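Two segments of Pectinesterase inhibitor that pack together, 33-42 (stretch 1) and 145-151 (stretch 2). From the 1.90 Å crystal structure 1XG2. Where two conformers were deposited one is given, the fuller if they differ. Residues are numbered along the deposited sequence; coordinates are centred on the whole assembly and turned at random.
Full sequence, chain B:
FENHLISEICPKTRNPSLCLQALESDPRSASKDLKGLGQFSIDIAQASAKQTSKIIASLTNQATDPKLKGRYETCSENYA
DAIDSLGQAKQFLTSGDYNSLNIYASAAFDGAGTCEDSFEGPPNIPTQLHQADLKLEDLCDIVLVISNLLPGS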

# COMPACT_ATOMS: atom_id res chain seq x y z
N ASP B 33 -7.02 29.79 -11.09
CA ASP B 33 -8.18 29.03 -10.62
C ASP B 33 -7.68 27.80 -9.86
O ASP B 33 -6.47 27.64 -9.68
CB ASP B 33 -9.14 28.69 -11.77
CG ASP B 33 -8.48 27.92 -12.91
OD1 ASP B 33 -7.32 27.50 -12.77
OD2 ASP B 33 -9.06 27.69 -14.00
N LEU B 34 -8.58 26.93 -9.42
CA LEU B 34 -8.17 25.75 -8.66
C LEU B 34 -7.15 24.93 -9.43
O LEU B 34 -6.17 24.49 -8.86
CB LEU B 34 -9.36 24.87 -8.25
CG LEU B 34 -10.01 25.14 -6.90
CD1 LEU B 34 -11.20 24.21 -6.67
CD2 LEU B 34 -9.00 25.04 -5.75
N LYS B 35 -7.37 24.72 -10.73
CA LYS B 35 -6.43 23.94 -11.53
C LYS B 35 -5.06 24.57 -11.57
O LYS B 35 -4.05 23.90 -11.46
CB LYS B 35 -6.94 23.75 -12.97
CG LYS B 35 -7.90 22.59 -13.14
CD LYS B 35 -8.13 22.25 -14.63
CE LYS B 35 -8.61 20.80 -14.82
NZ LYS B 35 -8.10 20.19 -16.08
N GLY B 36 -5.03 25.88 -11.77
CA GLY B 36 -3.78 26.62 -11.77
C GLY B 36 -3.02 26.53 -10.45
O GLY B 36 -1.81 26.35 -10.46
N LEU B 37 -3.73 26.65 -9.32
CA LEU B 37 -3.10 26.52 -8.01
C LEU B 37 -2.58 25.10 -7.85
O LEU B 37 -1.48 24.91 -7.34
CB LEU B 37 -4.08 26.88 -6.89
CG LEU B 37 -4.54 28.34 -6.91
CD1 LEU B 37 -5.67 28.55 -5.92
CD2 LEU B 37 -3.39 29.28 -6.63
N GLY B 38 -3.34 24.12 -8.35
CA GLY B 38 -2.94 22.72 -8.36
C GLY B 38 -1.63 22.45 -9.07
O GLY B 38 -0.74 21.81 -8.51
N GLN B 39 -1.49 22.95 -10.29
CA GLN B 39 -0.27 22.73 -11.06
C GLN B 39 0.92 23.39 -10.37
O GLN B 39 2.01 22.84 -10.34
CB GLN B 39 -0.40 23.26 -12.49
CG GLN B 39 -1.42 22.52 -13.38
CD GLN B 39 -1.01 21.08 -13.77
OE1 GLN B 39 0.03 20.58 -13.31
NE2 GLN B 39 -1.80 20.44 -14.60
N PHE B 40 0.69 24.56 -9.79
CA PHE B 40 1.75 25.28 -9.11
C PHE B 40 2.22 24.48 -7.91
O PHE B 40 3.42 24.33 -7.66
CB PHE B 40 1.25 26.66 -8.67
CG PHE B 40 2.30 27.50 -8.02
CD1 PHE B 40 3.22 28.18 -8.79
CD2 PHE B 40 2.37 27.59 -6.64
CE1 PHE B 40 4.21 28.96 -8.20
CE2 PHE B 40 3.37 28.35 -6.04
CZ PHE B 40 4.28 29.05 -6.82
N SER B 41 1.24 23.95 -7.18
CA SER B 41 1.51 23.22 -5.95
C SER B 41 2.19 21.89 -6.25
O SER B 41 3.09 21.45 -5.55
CB SER B 41 0.18 22.98 -5.24
OG SER B 41 -0.20 24.33 -4.60
N ILE B 42 1.86 21.23 -7.36
CA ILE B 42 2.58 20.00 -7.73
C ILE B 42 4.04 20.35 -8.05
O ILE B 42 4.94 19.66 -7.62
CB ILE B 42 1.92 19.27 -8.94
CG1 ILE B 42 0.52 18.78 -8.59
CG2 ILE B 42 2.76 18.07 -9.38
CD1 ILE B 42 -0.32 18.44 -9.83
N VAL B 145 -5.46 18.59 -0.95
CA VAL B 145 -6.61 19.43 -0.62
C VAL B 145 -7.23 19.98 -1.91
O VAL B 145 -8.45 19.97 -2.10
CB VAL B 145 -6.22 20.57 0.34
CG1 VAL B 145 -7.34 21.65 0.41
CG2 VAL B 145 -5.95 20.01 1.71
N ILE B 146 -6.39 20.42 -2.83
CA ILE B 146 -6.88 20.97 -4.07
C ILE B 146 -7.58 19.86 -4.86
O ILE B 146 -8.66 20.08 -5.43
CB ILE B 146 -5.71 21.63 -4.85
CG1 ILE B 146 -5.26 22.91 -4.14
CG2 ILE B 146 -6.12 21.97 -6.26
CD1 ILE B 146 -4.00 23.50 -4.73
N SER B 147 -7.02 18.65 -4.86
CA SER B 147 -7.64 17.52 -5.59
C SER B 147 -9.06 17.22 -5.06
O SER B 147 -9.92 16.75 -5.83
CB SER B 147 -6.78 16.25 -5.54
OG SER B 147 -6.88 15.57 -4.28
N ASN B 148 -9.31 17.47 -3.78
CA ASN B 148 -10.63 17.23 -3.21
C ASN B 148 -11.60 18.39 -3.43
O ASN B 148 -12.80 18.19 -3.44
CB ASN B 148 -10.56 16.88 -1.72
CG ASN B 148 -9.76 15.60 -1.45
OD1 ASN B 148 -9.67 14.71 -2.30
ND2 ASN B 148 -9.17 15.52 -0.27
N LEU B 149 -11.08 19.60 -3.62
CA LEU B 149 -11.92 20.77 -3.92
C LEU B 149 -12.36 20.81 -5.39
O LEU B 149 -13.40 21.38 -5.71
CB LEU B 149 -11.18 22.06 -3.59
CG LEU B 149 -10.89 22.35 -2.13
CD1 LEU B 149 -9.98 23.58 -2.04
CD2 LEU B 149 -12.18 22.56 -1.34
N LEU B 150 -11.56 20.23 -6.28
CA LEU B 150 -11.89 20.24 -7.71
C LEU B 150 -13.17 19.43 -7.94
O LEU B 150 -13.40 18.46 -7.22
CB LEU B 150 -10.72 19.68 -8.53
CG LEU B 150 -9.60 20.70 -8.74
CD1 LEU B 150 -8.26 20.02 -8.97
CD2 LEU B 150 -9.94 21.63 -9.87
N PRO B 151 -14.00 19.81 -8.91
CA PRO B 151 -15.35 19.22 -9.01
C PRO B 151 -15.33 17.70 -9.22
O PRO B 151 -14.91 16.98 -8.28
CB PRO B 151 -15.99 19.94 -10.23
CG PRO B 151 -14.86 20.60 -10.99
CD PRO B 151 -13.73 20.79 -9.98

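Two helices run nearly antiparallel here, at 158° with their axes 9.7 Å apart at closest approach, and no hydrogen bond crosses between them; the contact is apolar packing, burying 330 Å² in all. Leu 34, Ile 146 and Leu 150 carry most of it.

Ile 146 is the knob. With chi1 m and chi2 t, it enters a hole formed by Leu 34, Leu 37, Gly 38 and Ser 41. Its CD1 lies 3.7 Å from Gly 38 N and 4.0 Å from Leu 37 CB, while its CG2 meets Leu 34 O at 3.6 Å. Gly 38 suits its place in this hole: a CB there would come within 3.5 Å of Ile 146 CG2. Ser 41, whose OG lies 3.9 Å from Ile 146 CD1, is small, and its hydroxyl is satisfied within its own helix, OG donating to Leu 37 O at 3.1 Å.

Leu 34 answers from the first turn of its helix. Its CD1 reaches Leu 149 CB at 3.8 Å, and its CB packs against Leu 150 CD2 at 3.7 Å. Leu 150 has just left helical geometry, yet its side chain still bends inward, and CD2 also touches the aliphatic Lys 35 CG at 4.0 Å. Just before Leu 34, Asp 33 caps the helix, OD1 accepting from Gly 36 N at 3.0 Å.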